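Local structure of 1-deoxy-D-xylulose 5-phosphate reductoisomerase (Zymomonas mobilis, 1R0K) at residues 129-132 / 133-136; 318-321 / 322-326; 348-351 / 352-356. The protein catalyses the NADPH-dependent rearrangement and reduction of 1-deoxy-D-xylulose 5-phosphate to 2-C-methyl-D-erythritol 4-phosphate in isoprenoid biosynthesis, with a divalent metal ion as cofactor. One frame throughout, in Å; residues are numbered along the deposited sequence.

Interaction 1: 129-132 / 133-136; sequences VSAG and GLMI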
loop_
_atom_site.group_PDB
_atom_site.type_symbol
_atom_site.label_atom_id
_atom_site.label_comp_id
_atom_site.label_asym_id
_atom_site.label_seq_id
_atom_site.Cartn_x
_atom_site.Cartn_y
_atom_site.Cartn_z
ATOM N N VAL B 129 20.383 -10.221 11.020
ATOM C CA VAL B 129 20.387 -11.671 10.913
ATOM C C VAL B 129 21.196 -12.279 12.052
ATOM O O VAL B 129 20.734 -13.185 12.743
ATOM C CB VAL B 129 21.009 -12.135 9.581
ATOM C CG1 VAL B 129 21.208 -13.652 9.596
ATOM C CG2 VAL B 129 20.111 -11.739 8.424
ATOM N N SER B 130 22.400 -11.762 12.253
ATOM C CA SER B 130 23.280 -12.297 13.282
ATOM C C SER B 130 23.236 -11.565 14.620
ATOM O O SER B 130 23.391 -12.188 15.671
ATOM C CB SER B 130 24.712 -12.319 12.751
ATOM O OG SER B 130 24.771 -13.032 11.522
ATOM N N ALA B 131 23.024 -10.254 14.588
ATOM C CA ALA B 131 22.984 -9.469 15.819
ATOM C C ALA B 131 21.692 -8.668 15.983
ATOM O O ALA B 131 21.700 -7.586 16.575
ATOM C CB ALA B 131 24.181 -8.533 15.861
ATOM N N GLY B 132 20.589 -9.206 15.470
ATOM C CA GLY B 132 19.308 -8.520 15.558
ATOM C C GLY B 132 18.902 -8.013 16.934
ATOM O O GLY B 132 18.513 -6.850 17.084
ATOM N N GLY B 133 18.982 -8.883 17.938
ATOM C CA GLY B 133 18.615 -8.496 19.290
ATOM C C GLY B 133 19.403 -7.308 19.807
ATOM O O GLY B 133 18.830 -6.351 20.325
ATOM N N LEU B 134 20.721 -7.371 19.661
ATOM C CA LEU B 134 21.604 -6.302 20.105
ATOM C C LEU B 134 21.353 -4.994 19.366
ATOM O O LEU B 134 21.316 -3.925 19.974
ATOM C CB LEU B 134 23.062 -6.712 19.902
ATOM C CG LEU B 134 23.517 -7.946 20.675
ATOM C CD1 LEU B 134 24.948 -8.285 20.279
ATOM C CD2 LEU B 134 23.417 -7.688 22.167
ATOM N N MET B 135 21.187 -5.083 18.049
ATOM C CA MET B 135 20.948 -3.902 17.231
ATOM C C MET B 135 19.636 -3.220 17.597
ATOM O O MET B 135 19.592 -2.008 17.779
ATOM C CB MET B 135 20.942 -4.279 15.749
ATOM C CG MET B 135 22.297 -4.736 15.228
ATOM S SD MET B 135 23.539 -3.415 15.221
ATOM C CE MET B 135 24.987 -4.301 14.578
ATOM N N ILE B 136 18.564 -3.997 17.704
ATOM C CA ILE B 136 17.273 -3.423 18.057
ATOM C C ILE B 136 17.336 -2.840 19.468
ATOM O O ILE B 136 16.694 -1.834 19.758
ATOM C CB ILE B 136 16.146 -4.474 17.966
ATOM C CG1 ILE B 136 16.031 -4.985 16.527
ATOM C CG2 ILE B 136 14.821 -3.860 18.416
ATOM C CD1 ILE B 136 15.833 -3.886 15.493
#

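Interaction 2: 318-321 / 322-326; sequences GGAR and PAVMN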
loop_
_atom_site.group_PDB
_atom_site.type_symbol
_atom_site.label_atom_id
_atom_site.label_comp_id
_atom_site.label_asym_id
_atom_site.label_seq_id
_atom_site.Cartn_x
_atom_site.Cartn_y
_atom_site.Cartn_z
ATOM N N GLY B 318 15.460 -18.596 18.688
ATOM C CA GLY B 318 16.093 -17.336 19.026
ATOM C C GLY B 318 17.534 -17.523 19.454
ATOM O O GLY B 318 18.221 -18.427 18.979
ATOM N N GLY B 319 17.996 -16.662 20.353
ATOM C CA GLY B 319 19.363 -16.759 20.821
ATOM C C GLY B 319 20.376 -16.612 19.700
ATOM O O GLY B 319 20.255 -15.738 18.842
ATOM N N ALA B 320 21.378 -17.483 19.701
ATOM C CA ALA B 320 22.427 -17.435 18.694
ATOM C C ALA B 320 22.126 -18.243 17.434
ATOM O O ALA B 320 22.937 -18.268 16.507
ATOM C CB ALA B 320 23.738 -17.912 19.307
ATOM N N ARG B 321 20.971 -18.901 17.393
ATOM C CA ARG B 321 20.611 -19.725 16.238
ATOM C C ARG B 321 20.731 -19.023 14.884
ATOM O O ARG B 321 21.372 -19.536 13.969
ATOM C CB ARG B 321 19.196 -20.290 16.404
ATOM C CG ARG B 321 19.147 -21.717 16.950
ATOM C CD ARG B 321 19.696 -21.819 18.366
ATOM N NE ARG B 321 19.433 -23.132 18.958
ATOM C CZ ARG B 321 19.690 -23.451 20.225
ATOM N NH1 ARG B 321 20.222 -22.553 21.045
ATOM N NH2 ARG B 321 19.406 -24.666 20.680
ATOM N N PRO B 322 20.108 -17.845 14.732
ATOM C CA PRO B 322 20.206 -17.144 13.446
ATOM C C PRO B 322 21.656 -16.879 13.027
ATOM O O PRO B 322 22.013 -17.057 11.867
ATOM C CB PRO B 322 19.419 -15.862 13.701
ATOM C CG PRO B 322 18.346 -16.331 14.662
ATOM C CD PRO B 322 19.156 -17.165 15.629
ATOM N N ALA B 323 22.493 -16.457 13.971
ATOM C CA ALA B 323 23.890 -16.192 13.656
ATOM C C ALA B 323 24.577 -17.487 13.225
ATOM O O ALA B 323 25.369 -17.499 12.279
ATOM C CB ALA B 323 24.608 -15.593 14.874
ATOM N N VAL B 324 24.274 -18.576 13.923
ATOM C CA VAL B 324 24.871 -19.870 13.602
ATOM C C VAL B 324 24.431 -20.309 12.219
ATOM O O VAL B 324 25.238 -20.783 11.424
ATOM C CB VAL B 324 24.461 -20.953 14.632
ATOM C CG1 VAL B 324 24.960 -22.320 14.189
ATOM C CG2 VAL B 324 25.026 -20.600 16.000
ATOM N N MET B 325 23.145 -20.145 11.929
ATOM C CA MET B 325 22.617 -20.528 10.623
ATOM C C MET B 325 23.307 -19.751 9.509
ATOM O O MET B 325 23.706 -20.326 8.495
ATOM C CB MET B 325 21.114 -20.265 10.559
ATOM C CG MET B 325 20.478 -20.682 9.245
ATOM S SD MET B 325 18.754 -20.174 9.150
ATOM C CE MET B 325 18.946 -18.492 8.596
ATOM N N ASN B 326 23.443 -18.442 9.702
ATOM C CA ASN B 326 24.077 -17.589 8.699
ATOM C C ASN B 326 25.527 -17.985 8.451
ATOM O O ASN B 326 25.950 -18.124 7.302
ATOM C CB ASN B 326 24.028 -16.124 9.129
ATOM C CG ASN B 326 24.686 -15.210 8.119
ATOM O OD1 ASN B 326 24.192 -15.044 7.003
ATOM N ND2 ASN B 326 25.815 -14.616 8.502
HETATM O O HOH W 1 21.832 -14.937 16.394
#

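Interaction 3: 348-351 / 352-356; sequences KIVE and KTLDH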
loop_
_atom_site.group_PDB
_atom_site.type_symbol
_atom_site.label_atom_id
_atom_site.label_comp_id
_atom_site.label_asym_id
_atom_site.label_seq_id
_atom_site.Cartn_x
_atom_site.Cartn_y
_atom_site.Cartn_z
ATOM N N LYS B 348 21.592 -29.045 4.296
ATOM C CA LYS B 348 21.844 -30.144 5.225
ATOM C C LYS B 348 22.974 -29.789 6.181
ATOM O O LYS B 348 22.875 -30.029 7.381
ATOM C CB LYS B 348 22.172 -31.435 4.466
ATOM C CG LYS B 348 20.963 -32.013 3.743
ATOM C CD LYS B 348 21.268 -33.341 3.068
ATOM C CE LYS B 348 20.032 -33.861 2.338
ATOM N NZ LYS B 348 20.259 -35.194 1.707
ATOM N N ILE B 349 24.047 -29.211 5.654
ATOM C CA ILE B 349 25.169 -28.817 6.494
ATOM C C ILE B 349 24.696 -27.755 7.478
ATOM O O ILE B 349 25.062 -27.780 8.656
ATOM C CB ILE B 349 26.337 -28.237 5.656
ATOM C CG1 ILE B 349 26.939 -29.327 4.759
ATOM C CG2 ILE B 349 27.401 -27.651 6.574
ATOM C CD1 ILE B 349 27.508 -30.505 5.502
ATOM N N VAL B 350 23.878 -26.820 7.000
ATOM C CA VAL B 350 23.379 -25.768 7.877
ATOM C C VAL B 350 22.568 -26.393 9.006
ATOM O O VAL B 350 22.759 -26.057 10.175
ATOM C CB VAL B 350 22.509 -24.746 7.103
ATOM C CG1 VAL B 350 21.858 -23.768 8.071
ATOM C CG2 VAL B 350 23.382 -23.981 6.110
ATOM N N GLU B 351 21.682 -27.318 8.656
ATOM C CA GLU B 351 20.847 -27.992 9.647
ATOM C C GLU B 351 21.697 -28.720 10.689
ATOM O O GLU B 351 21.467 -28.586 11.895
ATOM C CB GLU B 351 19.921 -28.998 8.963
ATOM C CG GLU B 351 18.760 -29.449 9.835
ATOM C CD GLU B 351 17.995 -30.616 9.240
ATOM O OE1 GLU B 351 17.853 -30.668 8.000
ATOM O OE2 GLU B 351 17.523 -31.476 10.013
ATOM N N LYS B 352 22.667 -29.503 10.220
ATOM C CA LYS B 352 23.547 -30.254 11.114
ATOM C C LYS B 352 24.283 -29.328 12.073
ATOM O O LYS B 352 24.383 -29.609 13.267
ATOM C CB LYS B 352 24.565 -31.068 10.312
ATOM C CG LYS B 352 23.981 -32.288 9.616
ATOM C CD LYS B 352 25.054 -33.045 8.844
ATOM C CE LYS B 352 24.497 -34.282 8.160
ATOM N NZ LYS B 352 23.940 -35.266 9.137
ATOM N N THR B 353 24.804 -28.224 11.545
ATOM C CA THR B 353 25.524 -27.265 12.373
ATOM C C THR B 353 24.591 -26.685 13.445
ATOM O O THR B 353 24.969 -26.573 14.608
ATOM C CB THR B 353 26.105 -26.120 11.518
ATOM O OG1 THR B 353 26.886 -26.677 10.455
ATOM C CG2 THR B 353 27.000 -25.215 12.365
ATOM N N LEU B 354 23.371 -26.335 13.053
ATOM C CA LEU B 354 22.402 -25.777 13.989
ATOM C C LEU B 354 22.088 -26.736 15.129
ATOM O O LEU B 354 21.769 -26.303 16.237
ATOM C CB LEU B 354 21.103 -25.413 13.270
ATOM C CG LEU B 354 21.102 -24.118 12.453
ATOM C CD1 LEU B 354 19.826 -24.034 11.633
ATOM C CD2 LEU B 354 21.220 -22.918 13.392
ATOM N N ASP B 355 22.169 -28.036 14.861
ATOM C CA ASP B 355 21.895 -29.023 15.896
ATOM C C ASP B 355 23.101 -29.273 16.794
ATOM O O ASP B 355 22.956 -29.466 17.997
ATOM C CB ASP B 355 21.461 -30.359 15.284
ATOM C CG ASP B 355 20.102 -30.287 14.617
ATOM O OD1 ASP B 355 19.213 -29.585 15.140
ATOM O OD2 ASP B 355 19.919 -30.951 13.577
ATOM N N HIS B 356 24.291 -29.250 16.206
ATOM C CA HIS B 356 25.524 -29.528 16.939
ATOM C C HIS B 356 26.116 -28.372 17.748
ATOM O O HIS B 356 26.667 -28.587 18.829
ATOM C CB HIS B 356 26.572 -30.064 15.954
ATOM C CG HIS B 356 27.834 -30.543 16.603
ATOM N ND1 HIS B 356 28.748 -29.688 17.182
ATOM C CD2 HIS B 356 28.339 -31.790 16.752
ATOM C CE1 HIS B 356 29.761 -30.388 17.659
ATOM N NE2 HIS B 356 29.538 -31.666 17.412
HETATM O O HOH W 2 18.564 -27.999 12.805
#

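Interaction 1: 129-132 / 133-136
Met135 turns its CG to the side away from its own carbonyl carbon (chi1 -67°), and that torsion lays the methylene back against the residue one helical turn earlier: CG comes to 3.2 Å from Ala131 O and 4.3 Å from Ala131 CB. A second bend at chi2 (-66°) then folds the thioether round, with the methyl end beyond it fully extended. Leu134 has the same first torsion, and its CD1 just reaches the methyl of Ala131, CB to CD1 being 4.5 Å. Within this turn the alanine methyl has Leu134 and Met135 beside it, both at loose van der Waals range.

The backbone explains why these groups meet. Ala131 is the N-cap of helix 132-142, and its carbonyl accepts the amide of Met135, N to O 2.9 Å, in a nearly straight bond (167° at the hydrogen). The next rung repeats it, from Ile136 N to Gly132 O, also 2.9 Å. Ile136 CG1 lies close to the same acceptor, 3.2 Å from Gly132 O, so each of the first two carbonyls has an amide and a side-chain methylene near it. Alanine at the N-cap has no side-chain acceptor to offer the first-turn amides; the bonds to Ala131 O and Gly132 O are ordinary main-chain ones.

Around this start of a helix the chain has just left the short helix 126-129, whose Ser127 and Leu128 touch Met135. Helix 365-385 packs on Ala131 through Leu365 and Val368 and on Leu134 through Val368, while Ile136 touches His227 of helix 216-229. Val129 and Ser130, in the approach to the cap, lie against helix 321-337.

Interaction 2: 318-321 / 322-326
Gly318 and Gly319 both take positive phi (66° and 60°), and with them the chain leaves helix 307-317 and swings through a type II' beta turn from Gly318 to Arg321, closed by Arg321 N to Gly318 O at 3.2 Å. From Arg321 onward the backbone is helical. Ala320 O receives the amide of Val324 at 2.9 Å, and Arg321 O that of Met325 at 2.8 Å. Pro322 has no amide hydrogen to give, which is tolerated in the first turn of a helix, whose amides have no i-4 carbonyl within the helix; Gly318 O is taken by Arg321 N instead. A water fills in one residue later: it accepts from Ala323 N and donates to Gly319 O, tying the turn to the helix start.

Beyond the adjoining Arg321 and Pro322, the side chain that reaches back to the turn is that of Val324. With CG1 opposite the backbone N (chi1 173°), its other branch, CG2, comes up beside the alanine oxygen, 3.2 Å from Ala320 O and 4.5 Å from Ala320 CB. Ala323 CB also borders that oxygen. The pyrrolidine ring of Pro322 borders the turn through CD, 3.7 Å from both Gly318 O and Gly319 O. Arg321 carries its guanidinium away from the helix it opens, and its CB lies against the proline ring.

Ile371 of helix 365-385 covers Ala320, Ala323 and Val324, whereas Pro322 and Met325 meet Ile223 of helix 216-229. The whole is a glycine-rich tight turn between two consecutive helices, with proline in the first turn of the second, within the helical C-terminal part of this reductoisomerase.

Interaction 3: 348-351 / 352-356
Thr353 hydrogen-bonds twice to one acceptor: its OG1, set beside its own backbone N (chi1 -53°), donates to Ile349 O at 2.8 Å, and its amide N reaches the same oxygen at 2.9 Å. The two donors come from opposite faces of the carbonyl, the hydroxyl lying well above its plane. An alanine here takes away the hydroxyl, and would probably leave Ile349 O held by the backbone amide alone, from one face of its carbonyl. Other i to i+4 amide bonds run from Lys352 to Lys348 and from Leu354 to Val350, with a more bent one (139° at the hydrogen) from Asp355 N to Glu351 O.

These rungs build the last two turns of helix 345-356, a member of the C-terminal helical bundle. Its apolar side is carried by Val350 and Leu354, which run alongside each other with CG1 to CD1 at 4.1 Å and pack on Met325 of helix 321-337; Thr353 and Ile349 face helix 365-385.

Charge gathers on the exposed side. Glu351 OE2 and Asp355 OD2 stand 4.3 Å apart, their carboxylate planes nearly perpendicular, a probably mildly unfavourable pairing of like charges. A water donates both to Glu351 O and to Asp355 OD1, at 2.9 Å from the latter.

Following the chain from the N terminus, interaction 1 starts helix 132-142 just after the short helix 126-129, interaction 2 turns from helix 307-317 into helix 321-337, and interaction 3 lies within the next helix, 345-356. Each joins adjoining segments, so none closes a long loop; they run in series and neither nest nor cross. In space interaction 2 is the middle one. Val129 O meets Pro322 CB on one side, and Met325 CG packs on Val350 CG1 on the other, whereas interactions 1 and 3 do not touch. Helix 365-385 contacts all three, joining the approach to helix 132-142 with helices 321-337 and 345-356.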